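Side-chain contacts in hypothetical protein (Leishmania major, PDB 2AR1), which is of unknown function but contains an EVE domain of the PUA clan and probably binds nucleic acids carrying modified bases: residues A[28-33]-A[97-102]; A[46-51]-A[110-115]; A[66-71]-A[127-132]; A[121-126]-A[160-165]. One frame throughout, in Å; residues are numbered along the deposited sequence.

Contact 1 of 4, residues A[28-33]-A[97-102]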
# COMPACT_ATOMS: atom_id res chain seq x y z
N PRO A 28 5.85 9.73 1.87
CA PRO A 28 5.19 10.44 2.98
C PRO A 28 5.08 11.96 2.93
O PRO A 28 4.31 12.53 3.68
CB PRO A 28 6.04 10.10 4.21
CG PRO A 28 7.30 9.63 3.70
CD PRO A 28 7.07 9.05 2.32
N HIS A 29 5.83 12.63 2.08
CA HIS A 29 5.67 14.07 1.94
C HIS A 29 4.42 14.39 1.11
O HIS A 29 3.96 15.53 1.08
CB HIS A 29 6.92 14.69 1.31
CG HIS A 29 7.07 14.37 -0.14
ND1 HIS A 29 7.22 13.09 -0.60
CD2 HIS A 29 7.12 15.17 -1.22
CE1 HIS A 29 7.37 13.12 -1.91
NE2 HIS A 29 7.29 14.37 -2.32
N LYS A 30 3.87 13.38 0.46
CA LYS A 30 2.62 13.48 -0.30
C LYS A 30 1.49 12.93 0.52
O LYS A 30 0.48 13.62 0.70
CB LYS A 30 2.69 12.68 -1.61
CG LYS A 30 3.44 13.36 -2.73
CD LYS A 30 3.51 12.49 -3.97
CE LYS A 30 4.61 12.95 -4.89
NZ LYS A 30 4.62 12.12 -6.19
N PHE A 31 1.65 11.71 1.04
CA PHE A 31 0.61 11.08 1.82
C PHE A 31 1.24 10.04 2.72
O PHE A 31 1.77 9.02 2.26
CB PHE A 31 -0.41 10.47 0.86
CG PHE A 31 -1.64 9.89 1.53
CD1 PHE A 31 -2.74 10.69 1.80
CD2 PHE A 31 -1.69 8.57 1.88
CE1 PHE A 31 -3.86 10.18 2.42
CE2 PHE A 31 -2.84 8.03 2.46
CZ PHE A 31 -3.92 8.85 2.75
N SER A 32 1.23 10.34 4.02
CA SER A 32 1.85 9.47 5.00
C SER A 32 0.84 8.68 5.78
O SER A 32 -0.37 8.90 5.71
CB SER A 32 2.68 10.32 5.95
OG SER A 32 1.82 11.04 6.82
N ILE A 33 1.35 7.79 6.62
CA ILE A 33 0.45 7.06 7.53
C ILE A 33 -0.38 8.04 8.42
O ILE A 33 -1.50 7.75 8.74
CB ILE A 33 1.26 6.08 8.41
CG1 ILE A 33 0.32 5.20 9.26
CG2 ILE A 33 2.21 6.85 9.38
CD1 ILE A 33 -0.68 4.29 8.47
N THR A 97 -5.71 18.95 -12.86
CA THR A 97 -4.80 19.60 -11.87
C THR A 97 -3.93 18.63 -11.06
O THR A 97 -3.04 19.08 -10.29
CB THR A 97 -5.61 20.42 -10.84
OG1 THR A 97 -6.29 19.55 -9.92
CG2 THR A 97 -6.54 21.39 -11.51
N SER A 98 -4.18 17.33 -11.23
CA SER A 98 -3.49 16.27 -10.53
C SER A 98 -2.21 15.88 -11.23
O SER A 98 -2.13 15.77 -12.47
CB SER A 98 -4.35 14.99 -10.48
OG SER A 98 -3.66 13.90 -9.81
N GLU A 99 -1.21 15.63 -10.42
CA GLU A 99 -0.02 14.85 -10.80
C GLU A 99 -0.34 13.52 -11.45
O GLU A 99 0.44 13.03 -12.26
CB GLU A 99 0.78 14.53 -9.54
CG GLU A 99 2.11 13.87 -9.79
CD GLU A 99 2.80 13.54 -8.49
OE1 GLU A 99 2.26 13.87 -7.43
OE2 GLU A 99 3.90 12.96 -8.55
N TYR A 100 -1.44 12.92 -11.05
CA TYR A 100 -1.82 11.61 -11.56
C TYR A 100 -2.77 11.69 -12.78
O TYR A 100 -3.33 10.68 -13.21
CB TYR A 100 -2.43 10.79 -10.41
CG TYR A 100 -1.62 10.89 -9.14
CD1 TYR A 100 -0.26 10.63 -9.14
CD2 TYR A 100 -2.22 11.26 -7.94
CE1 TYR A 100 0.50 10.76 -7.98
CE2 TYR A 100 -1.47 11.35 -6.78
CZ TYR A 100 -0.10 11.11 -6.83
OH TYR A 100 0.64 11.22 -5.69
N PHE A 101 -2.88 12.87 -13.39
CA PHE A 101 -3.68 13.05 -14.59
C PHE A 101 -3.19 12.09 -15.66
O PHE A 101 -2.01 11.90 -15.82
CB PHE A 101 -3.57 14.48 -15.12
CG PHE A 101 -4.38 14.72 -16.37
CD1 PHE A 101 -5.73 14.46 -16.40
CD2 PHE A 101 -3.77 15.22 -17.54
CE1 PHE A 101 -6.49 14.67 -17.56
CE2 PHE A 101 -4.50 15.47 -18.68
CZ PHE A 101 -5.87 15.17 -18.70
N ASP A 102 -4.13 11.49 -16.37
CA ASP A 102 -3.80 10.63 -17.53
C ASP A 102 -4.53 11.20 -18.74
O ASP A 102 -5.76 11.06 -18.82
CB ASP A 102 -4.24 9.20 -17.27
CG ASP A 102 -3.98 8.28 -18.45
OD1 ASP A 102 -3.44 8.75 -19.47
OD2 ASP A 102 -4.26 7.08 -18.33
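Tyr100 turns its phenol toward Lys30, with Glu99 CB over one face of the ring, offset toward the rim, and the hydroxyl at the far end of the ring reaching the lysine chain. The Glu99 carboxylate is the second flat group: the ammonium of Lys30 approaches OE2 on its syn side, the side of the other oxygen. A third, the His29 imidazole, carries CG of Lys30 above one face, near the rim. The motif is a surface salt bridge between two loops of the EVE domain, one leading into helix 33-39, the other a type I turn from Ser98 to Phe101.

Lys30 and Glu99 reach out from opposite directions, both extended beyond CG, so that charges meet although the nearest CA atoms, those of Lys30 and Glu99, are 10.9 Å apart. Glu99 CG lies opposite its own backbone N (chi1 -173°), which, with the extended chain, points the carboxylate at Lys30. Lys30 NZ is 2.6 Å from Glu99 OE2 and 3.2 Å from Glu99 OE1; a second, weak and long ion pair joins NZ to Glu27. The Tyr100 hydroxyl stands 3.6 Å from Lys30 CD, a contact with the aliphatic chain rather than the charge. A glycerol, probably from the crystallisation liquor, lies about 3 Å from the Tyr100 side chain. Within the type I turn, Tyr100 N also donates to Ser98 OG at 2.7 Å, an ST turn.

Contact 2 of 4, residues A[46-51]-A[110-115]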
# COMPACT_ATOMS: atom_id res chain seq x y z
N GLY A 46 -3.92 7.38 -7.55
CA GLY A 46 -2.66 7.76 -8.16
C GLY A 46 -1.70 6.66 -8.54
O GLY A 46 -0.55 6.96 -8.88
N VAL A 47 -2.13 5.40 -8.47
CA VAL A 47 -1.34 4.26 -8.92
C VAL A 47 -1.41 4.19 -10.44
O VAL A 47 -2.48 4.14 -10.99
CB VAL A 47 -1.77 2.94 -8.27
CG1 VAL A 47 -1.05 1.75 -8.91
CG2 VAL A 47 -1.50 2.99 -6.75
N ARG A 48 -0.26 4.29 -11.09
CA ARG A 48 -0.17 4.35 -12.56
C ARG A 48 0.75 3.31 -13.15
O ARG A 48 1.36 3.51 -14.19
CB ARG A 48 0.23 5.74 -13.04
CG ARG A 48 -0.73 6.81 -12.54
CD ARG A 48 -2.01 6.78 -13.34
NE ARG A 48 -2.98 7.80 -12.95
CZ ARG A 48 -3.96 7.58 -12.08
NH1 ARG A 48 -4.01 6.45 -11.41
NH2 ARG A 48 -4.78 8.56 -11.73
N ASN A 49 0.85 2.20 -12.45
CA ASN A 49 1.55 1.01 -12.91
C ASN A 49 0.48 -0.03 -13.05
O ASN A 49 -0.30 -0.29 -12.16
CB ASN A 49 2.59 0.58 -11.88
CG ASN A 49 3.28 -0.71 -12.20
OD1 ASN A 49 2.90 -1.73 -11.65
ND2 ASN A 49 4.32 -0.66 -12.98
N TYR A 50 0.45 -0.69 -14.22
CA TYR A 50 -0.66 -1.58 -14.48
C TYR A 50 -0.68 -2.89 -13.63
O TYR A 50 -1.73 -3.43 -13.27
CB TYR A 50 -0.61 -2.00 -15.98
CG TYR A 50 -0.74 -0.85 -16.97
CD1 TYR A 50 -1.93 -0.18 -17.11
CD2 TYR A 50 0.36 -0.47 -17.82
CE1 TYR A 50 -2.07 0.86 -18.00
CE2 TYR A 50 0.24 0.60 -18.71
CZ TYR A 50 -0.99 1.26 -18.81
OH TYR A 50 -1.13 2.30 -19.70
N ALA A 51 0.48 -3.44 -13.37
CA ALA A 51 0.63 -4.58 -12.46
C ALA A 51 0.10 -4.21 -11.10
O ALA A 51 -0.68 -4.97 -10.52
CB ALA A 51 2.09 -5.03 -12.35
N ASN A 110 -11.55 4.48 -18.49
CA ASN A 110 -10.53 4.82 -17.49
C ASN A 110 -9.83 3.53 -17.05
O ASN A 110 -10.44 2.71 -16.38
CB ASN A 110 -11.18 5.51 -16.30
CG ASN A 110 -10.17 6.01 -15.33
OD1 ASN A 110 -8.98 5.70 -15.43
ND2 ASN A 110 -10.65 6.81 -14.33
N PRO A 111 -8.56 3.34 -17.43
CA PRO A 111 -7.96 2.07 -17.07
C PRO A 111 -7.61 1.98 -15.58
O PRO A 111 -7.45 0.89 -15.05
CB PRO A 111 -6.71 2.03 -17.93
CG PRO A 111 -6.41 3.42 -18.34
CD PRO A 111 -7.64 4.24 -18.13
N TRP A 112 -7.53 3.14 -14.93
CA TRP A 112 -7.02 3.20 -13.56
C TRP A 112 -8.13 2.91 -12.55
O TRP A 112 -9.29 3.38 -12.67
CB TRP A 112 -6.29 4.52 -13.32
CG TRP A 112 -5.21 4.72 -14.32
CD1 TRP A 112 -5.17 5.69 -15.25
CD2 TRP A 112 -4.06 3.89 -14.53
NE1 TRP A 112 -4.02 5.54 -16.04
CE2 TRP A 112 -3.31 4.47 -15.57
CE3 TRP A 112 -3.53 2.78 -13.87
CZ2 TRP A 112 -2.07 3.94 -16.03
CZ3 TRP A 112 -2.32 2.23 -14.34
CH2 TRP A 112 -1.60 2.83 -15.40
N LYS A 113 -7.77 2.08 -11.57
CA LYS A 113 -8.70 1.59 -10.56
C LYS A 113 -8.10 1.76 -9.18
O LYS A 113 -6.86 1.81 -9.02
CB LYS A 113 -9.04 0.11 -10.78
CG LYS A 113 -9.48 -0.21 -12.14
CD LYS A 113 -10.80 0.43 -12.49
CE LYS A 113 -11.22 -0.13 -13.83
NZ LYS A 113 -11.74 0.90 -14.77
N MET A 114 -8.96 1.87 -8.15
CA MET A 114 -8.43 2.00 -6.82
C MET A 114 -9.42 1.46 -5.80
O MET A 114 -10.63 1.53 -5.98
CB MET A 114 -8.16 3.45 -6.51
CG MET A 114 -9.35 4.32 -6.45
SD MET A 114 -9.03 6.06 -6.42
CE MET A 114 -10.69 6.75 -6.34
N VAL A 115 -8.85 0.95 -4.71
CA VAL A 115 -9.59 0.59 -3.50
C VAL A 115 -9.63 1.74 -2.52
O VAL A 115 -8.99 2.77 -2.72
CB VAL A 115 -9.04 -0.67 -2.81
CG1 VAL A 115 -9.02 -1.87 -3.80
CG2 VAL A 115 -7.59 -0.46 -2.36
O HOH W 1 -4.69 2.30 -10.70
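Arg48 crosses the indole of Trp112 at a slant, its guanidinium nearly flat on the ring, the planes 16° apart. CB stands 4.2 Å from Trp112 CH2, at the six-membered ring. The chain bends at chi2 (-77°), which lowers CD onto the face: it sits 3.5 Å from the centroid of the five-membered ring, a CH-pi contact. NE passes over CD1, CZ makes a cation-pi contact 4.1 Å from the same centroid, and NH1 ends 3.5 Å from Trp112 CB while donating to Val47 O at 2.8 Å, from above that carbonyl's plane.

The opposite face of the indole receives Pro111 CG. Tyr50, in the first turn of helix 50-58, runs near parallel to the six-membered ring but slid aside, with Trp112 CH2 over the tyrosine face, 3.3 Å from Tyr50 CE1. Trp112 N closes an Asx turn by donating to Asn110 OD1, just ahead of strand 113-128. Water 1 lies between Val47 O and Lys113 O, 2.9 and 2.8 Å away.

NH1 is gripped by Val47 O and Asp90 and NE by Tyr100 O, which probably fixes the guanidinium's rotation over the ring, while Asp102 holds the indole N-H.

Contact 3 of 4, residues A[66-71]-A[127-132]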
# COMPACT_ATOMS: atom_id res chain seq x y z
N LEU A 66 0.18 -3.40 4.77
CA LEU A 66 1.43 -2.71 5.27
C LEU A 66 1.50 -1.39 4.57
O LEU A 66 1.56 -1.32 3.35
CB LEU A 66 2.67 -3.55 5.04
CG LEU A 66 2.63 -4.93 5.65
CD1 LEU A 66 3.74 -5.83 5.17
CD2 LEU A 66 2.55 -4.87 7.14
N PHE A 67 1.54 -0.31 5.39
CA PHE A 67 1.66 1.03 4.85
C PHE A 67 3.19 1.32 4.78
O PHE A 67 3.84 1.48 5.81
CB PHE A 67 0.96 2.02 5.76
CG PHE A 67 0.70 3.34 5.11
CD1 PHE A 67 1.68 4.24 4.88
CD2 PHE A 67 -0.62 3.69 4.76
CE1 PHE A 67 1.41 5.48 4.25
CE2 PHE A 67 -0.93 4.95 4.18
CZ PHE A 67 0.09 5.83 3.90
N TYR A 68 3.71 1.46 3.59
CA TYR A 68 5.14 1.58 3.39
C TYR A 68 5.47 2.95 2.88
O TYR A 68 4.97 3.34 1.84
CB TYR A 68 5.64 0.52 2.38
CG TYR A 68 7.14 0.49 2.14
CD1 TYR A 68 7.71 1.32 1.22
CD2 TYR A 68 7.96 -0.36 2.87
CE1 TYR A 68 9.08 1.28 0.96
CE2 TYR A 68 9.33 -0.38 2.65
CZ TYR A 68 9.89 0.48 1.72
OH TYR A 68 11.25 0.43 1.54
N HIS A 69 6.34 3.67 3.63
CA HIS A 69 6.88 4.94 3.17
C HIS A 69 8.08 4.75 2.24
O HIS A 69 9.09 4.14 2.63
CB HIS A 69 7.34 5.78 4.37
CG HIS A 69 6.22 6.33 5.17
ND1 HIS A 69 6.45 7.03 6.35
CD2 HIS A 69 4.88 6.31 5.00
CE1 HIS A 69 5.30 7.44 6.83
NE2 HIS A 69 4.33 7.04 6.03
N SER A 70 7.93 5.26 1.01
CA SER A 70 8.94 5.20 -0.02
C SER A 70 9.52 6.55 -0.34
O SER A 70 8.90 7.60 0.00
CB SER A 70 8.35 4.55 -1.30
OG SER A 70 7.18 5.24 -1.72
N ASN A 71 10.71 6.54 -0.95
CA ASN A 71 11.29 7.74 -1.52
C ASN A 71 11.41 8.81 -0.43
O ASN A 71 10.93 9.95 -0.54
CB ASN A 71 10.43 8.21 -2.70
CG ASN A 71 11.09 9.33 -3.52
OD1 ASN A 71 11.97 9.08 -4.34
ND2 ASN A 71 10.66 10.58 -3.27
N LEU A 127 9.55 0.90 10.66
CA LEU A 127 10.37 -0.33 10.60
C LEU A 127 11.20 -0.28 9.31
O LEU A 127 10.65 -0.41 8.22
CB LEU A 127 9.44 -1.53 10.64
CG LEU A 127 10.07 -2.92 10.63
CD1 LEU A 127 10.95 -3.11 11.90
CD2 LEU A 127 9.10 -4.04 10.46
N THR A 128 12.52 -0.06 9.44
CA THR A 128 13.23 0.39 8.30
C THR A 128 13.40 -0.71 7.26
O THR A 128 13.38 -1.91 7.59
CB THR A 128 14.66 0.84 8.65
OG1 THR A 128 15.36 -0.26 9.32
CG2 THR A 128 14.57 2.06 9.54
N LEU A 129 13.65 -0.25 6.04
CA LEU A 129 13.95 -1.14 4.90
C LEU A 129 15.18 -2.00 5.21
O LEU A 129 15.14 -3.23 4.93
CB LEU A 129 14.04 -0.38 3.61
CG LEU A 129 14.33 -1.34 2.48
CD1 LEU A 129 13.18 -2.07 1.95
CD2 LEU A 129 15.11 -0.57 1.44
N HIS A 130 16.19 -1.37 5.82
CA HIS A 130 17.46 -2.09 6.18
C HIS A 130 17.09 -3.32 7.03
O HIS A 130 17.53 -4.44 6.76
CB HIS A 130 18.39 -1.19 6.97
CG HIS A 130 19.52 -1.94 7.60
ND1 HIS A 130 20.65 -2.32 6.89
CD2 HIS A 130 19.69 -2.42 8.85
CE1 HIS A 130 21.49 -2.96 7.70
NE2 HIS A 130 20.94 -3.01 8.90
N GLU A 131 16.22 -3.15 8.04
CA GLU A 131 15.84 -4.29 8.85
C GLU A 131 15.04 -5.29 8.06
O GLU A 131 15.15 -6.49 8.36
CB GLU A 131 15.09 -3.92 10.12
CG GLU A 131 15.92 -3.21 11.16
CD GLU A 131 17.29 -3.89 11.43
OE1 GLU A 131 17.37 -5.13 11.63
OE2 GLU A 131 18.32 -3.18 11.45
N LEU A 132 14.22 -4.82 7.11
CA LEU A 132 13.35 -5.76 6.38
C LEU A 132 14.27 -6.69 5.56
O LEU A 132 13.93 -7.87 5.36
CB LEU A 132 12.37 -5.07 5.46
CG LEU A 132 11.28 -4.24 6.18
CD1 LEU A 132 10.57 -3.32 5.21
CD2 LEU A 132 10.28 -5.06 7.01
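Tyr68 drives its hydroxyl against Leu129, and the edge of its ring passes Leu132, so that an aromatic side chain of strand 64-69 in the mixed EVE-domain sheet meets the short helix 129-132. The shortest approach is Tyr68 OH to Leu129 CD1, 3.2 Å; Leu129 CB lies 3.6 Å from the same oxygen, and CG and CD2 are a little farther off. Several atoms of Leu129 thus lie against the hydroxyl. Leu132 CD1 reaches Tyr68 CE2 at 4.1 Å, and the two side chains run antiparallel past one another. Both leucine methyls sit near the plane of the ring, at its edge.

Tyr68 CG swings opposite the backbone N (chi1 -176°), which carries the ring toward helix 129-132. The backbones stay well separated here, Tyr68 CA and Leu127 CA being 9.1 Å apart. The ring is further packed by Leu23 and Lys25 of strand 21-26 and by Val77 of strand 76-89, while Tyr68 pairs through its backbone with Leu24.

On the other side, the leucines are placed by the abrupt change from strand 113-128 to helix. Leu127, near the end of the strand, packs on Ile162 and Met165 of helix 156-169. Leu132 N donates to Thr128 O in the first turn. Thr128 is the N-cap of the helix: its OG1 accepts from Glu131 N at 3.3 Å, in a bond bent only slightly, to 160°.

Contact 4 of 4, residues A[121-126]-A[160-165]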
# COMPACT_ATOMS: atom_id res chain seq x y z
N ALA A 121 -3.25 1.14 12.22
CA ALA A 121 -2.17 1.41 13.19
C ALA A 121 -1.06 2.32 12.65
O ALA A 121 -0.75 2.29 11.48
CB ALA A 121 -1.60 0.16 13.68
N ARG A 122 -0.53 3.16 13.57
CA ARG A 122 0.53 4.07 13.29
C ARG A 122 1.66 3.61 14.20
O ARG A 122 1.51 3.63 15.43
CB ARG A 122 0.12 5.51 13.60
CG ARG A 122 1.02 6.64 13.03
CD ARG A 122 2.42 6.70 13.52
NE ARG A 122 2.95 7.98 13.09
CZ ARG A 122 4.19 8.39 13.32
NH1 ARG A 122 5.02 7.60 13.96
NH2 ARG A 122 4.58 9.59 12.94
N TRP A 123 2.77 3.14 13.65
CA TRP A 123 3.77 2.56 14.47
C TRP A 123 4.66 3.69 15.01
O TRP A 123 4.91 4.71 14.31
CB TRP A 123 4.59 1.53 13.72
CG TRP A 123 3.83 0.32 13.40
CD1 TRP A 123 2.57 -0.02 13.88
CD2 TRP A 123 4.26 -0.78 12.54
NE1 TRP A 123 2.21 -1.25 13.35
CE2 TRP A 123 3.23 -1.74 12.56
CE3 TRP A 123 5.45 -1.06 11.81
CZ2 TRP A 123 3.35 -2.97 11.86
CZ3 TRP A 123 5.54 -2.28 11.06
CH2 TRP A 123 4.49 -3.20 11.13
N ASP A 124 5.21 3.53 16.21
CA ASP A 124 5.97 4.64 16.84
C ASP A 124 7.18 5.13 16.03
O ASP A 124 7.51 6.33 16.01
CB ASP A 124 6.45 4.24 18.24
CG ASP A 124 5.34 3.96 19.26
OD1 ASP A 124 4.12 3.98 18.99
OD2 ASP A 124 5.81 3.61 20.37
N THR A 125 7.87 4.20 15.38
CA THR A 125 8.96 4.53 14.49
C THR A 125 8.79 3.58 13.33
O THR A 125 8.15 2.50 13.46
CB THR A 125 10.32 4.36 15.12
OG1 THR A 125 10.51 2.99 15.50
CG2 THR A 125 10.43 5.25 16.34
N VAL A 126 9.23 4.04 12.19
CA VAL A 126 9.16 3.24 10.98
C VAL A 126 10.02 2.00 11.18
O VAL A 126 11.08 2.02 11.79
CB VAL A 126 9.65 4.03 9.77
CG1 VAL A 126 9.66 3.16 8.50
CG2 VAL A 126 8.79 5.20 9.45
N ALA A 160 3.13 -11.69 9.10
CA ALA A 160 3.29 -12.12 10.53
C ALA A 160 4.66 -11.63 11.05
O ALA A 160 4.75 -11.10 12.16
CB ALA A 160 3.28 -13.60 10.56
N TYR A 161 5.71 -11.89 10.28
CA TYR A 161 7.09 -11.58 10.71
C TYR A 161 7.30 -10.07 10.92
O TYR A 161 7.88 -9.58 11.95
CB TYR A 161 8.06 -12.25 9.75
CG TYR A 161 9.38 -12.38 10.48
CD1 TYR A 161 10.32 -11.32 10.55
CD2 TYR A 161 9.66 -13.55 11.22
CE1 TYR A 161 11.48 -11.46 11.22
CE2 TYR A 161 10.84 -13.72 11.91
CZ TYR A 161 11.78 -12.66 11.95
OH TYR A 161 12.99 -12.66 12.68
N ILE A 162 6.71 -9.30 10.01
CA ILE A 162 6.79 -7.83 10.04
C ILE A 162 6.09 -7.25 11.26
O ILE A 162 6.67 -6.41 11.91
CB ILE A 162 6.38 -7.20 8.69
CG1 ILE A 162 7.39 -7.62 7.65
CG2 ILE A 162 6.10 -5.73 8.76
CD1 ILE A 162 7.07 -7.25 6.14
N LEU A 163 4.93 -7.75 11.60
CA LEU A 163 4.19 -7.32 12.77
C LEU A 163 4.99 -7.71 14.00
O LEU A 163 5.09 -6.92 14.95
CB LEU A 163 2.76 -7.85 12.77
CG LEU A 163 1.81 -6.90 11.99
CD1 LEU A 163 2.00 -6.76 10.55
CD2 LEU A 163 0.42 -7.38 12.23
N ARG A 164 5.62 -8.87 14.02
CA ARG A 164 6.50 -9.31 15.11
C ARG A 164 7.65 -8.33 15.29
O ARG A 164 8.07 -8.00 16.37
CB ARG A 164 6.99 -10.73 14.85
CG ARG A 164 8.29 -11.06 15.48
CD ARG A 164 9.03 -12.29 14.92
NE ARG A 164 10.29 -12.45 15.64
CZ ARG A 164 11.00 -13.57 15.76
NH1 ARG A 164 10.58 -14.68 15.23
NH2 ARG A 164 12.11 -13.57 16.52
N MET A 165 8.27 -7.97 14.18
CA MET A 165 9.35 -6.97 14.22
C MET A 165 8.96 -5.60 14.83
O MET A 165 9.74 -4.97 15.55
CB MET A 165 9.91 -6.76 12.83
CG MET A 165 10.67 -7.95 12.33
SD MET A 165 11.09 -7.79 10.55
CE MET A 165 12.26 -6.62 10.57
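Trp123 points the rim of its indole at helix 156-169, crossing the side chain of Ile162 at about a right angle. The contact is edge-on: Ile162 CG2 lies in the plane of the ring, 3.8 Å from Trp123 CH2 and 4.2 Å from Trp123 CZ3. Leu163 CG is the next neighbour along the same edge, 4.2 Å from Trp123 CZ2. Two successive residues of the helix therefore share the outer rim of the six-membered ring.

Within Ile162 the branches divide the work. CG2, opposite the backbone N, faces the tryptophan, whereas the CG1 arm leads away, toward Leu66 of strand 64-69. Val77 and Leu80 of strand 76-89 also pack on Trp123, so the indole packs against both that strand and the helix.

No hydrogen bond spans the two segments. Hydrocarbon meets an aromatic rim, so between 121-126 and 160-165 the attachment of helix to sheet is apolar packing; farther along the same helix, a weak hydrogen bond from Gln169 NE2 to Thr125 O adds a polar tie to it.

From the N terminus the chain passes 28-33, 46-51 and 66-71 before 97-102 returns to close contact 1, tying two surface loops. Contact 2 closes at 110-115, joining the start of helix 50-58 to that of strand 113-128, and contact 3 at 127-132, joining strand 64-69 to helix 129-132; these three cross one another. Contact 4 opens inside the span of contact 3, crosses it and closes on helix 156-169. Strand 113-128 serves contacts 2, 3 and 4. Contacts 1 and 2 are linked by Asp102 to Trp112 and Tyr100 to Arg48, contacts 1 and 3 by Ile33 N to His69 NE2. Contacts 3 and 4 adjoin; contact 2 lies across the chain's centre.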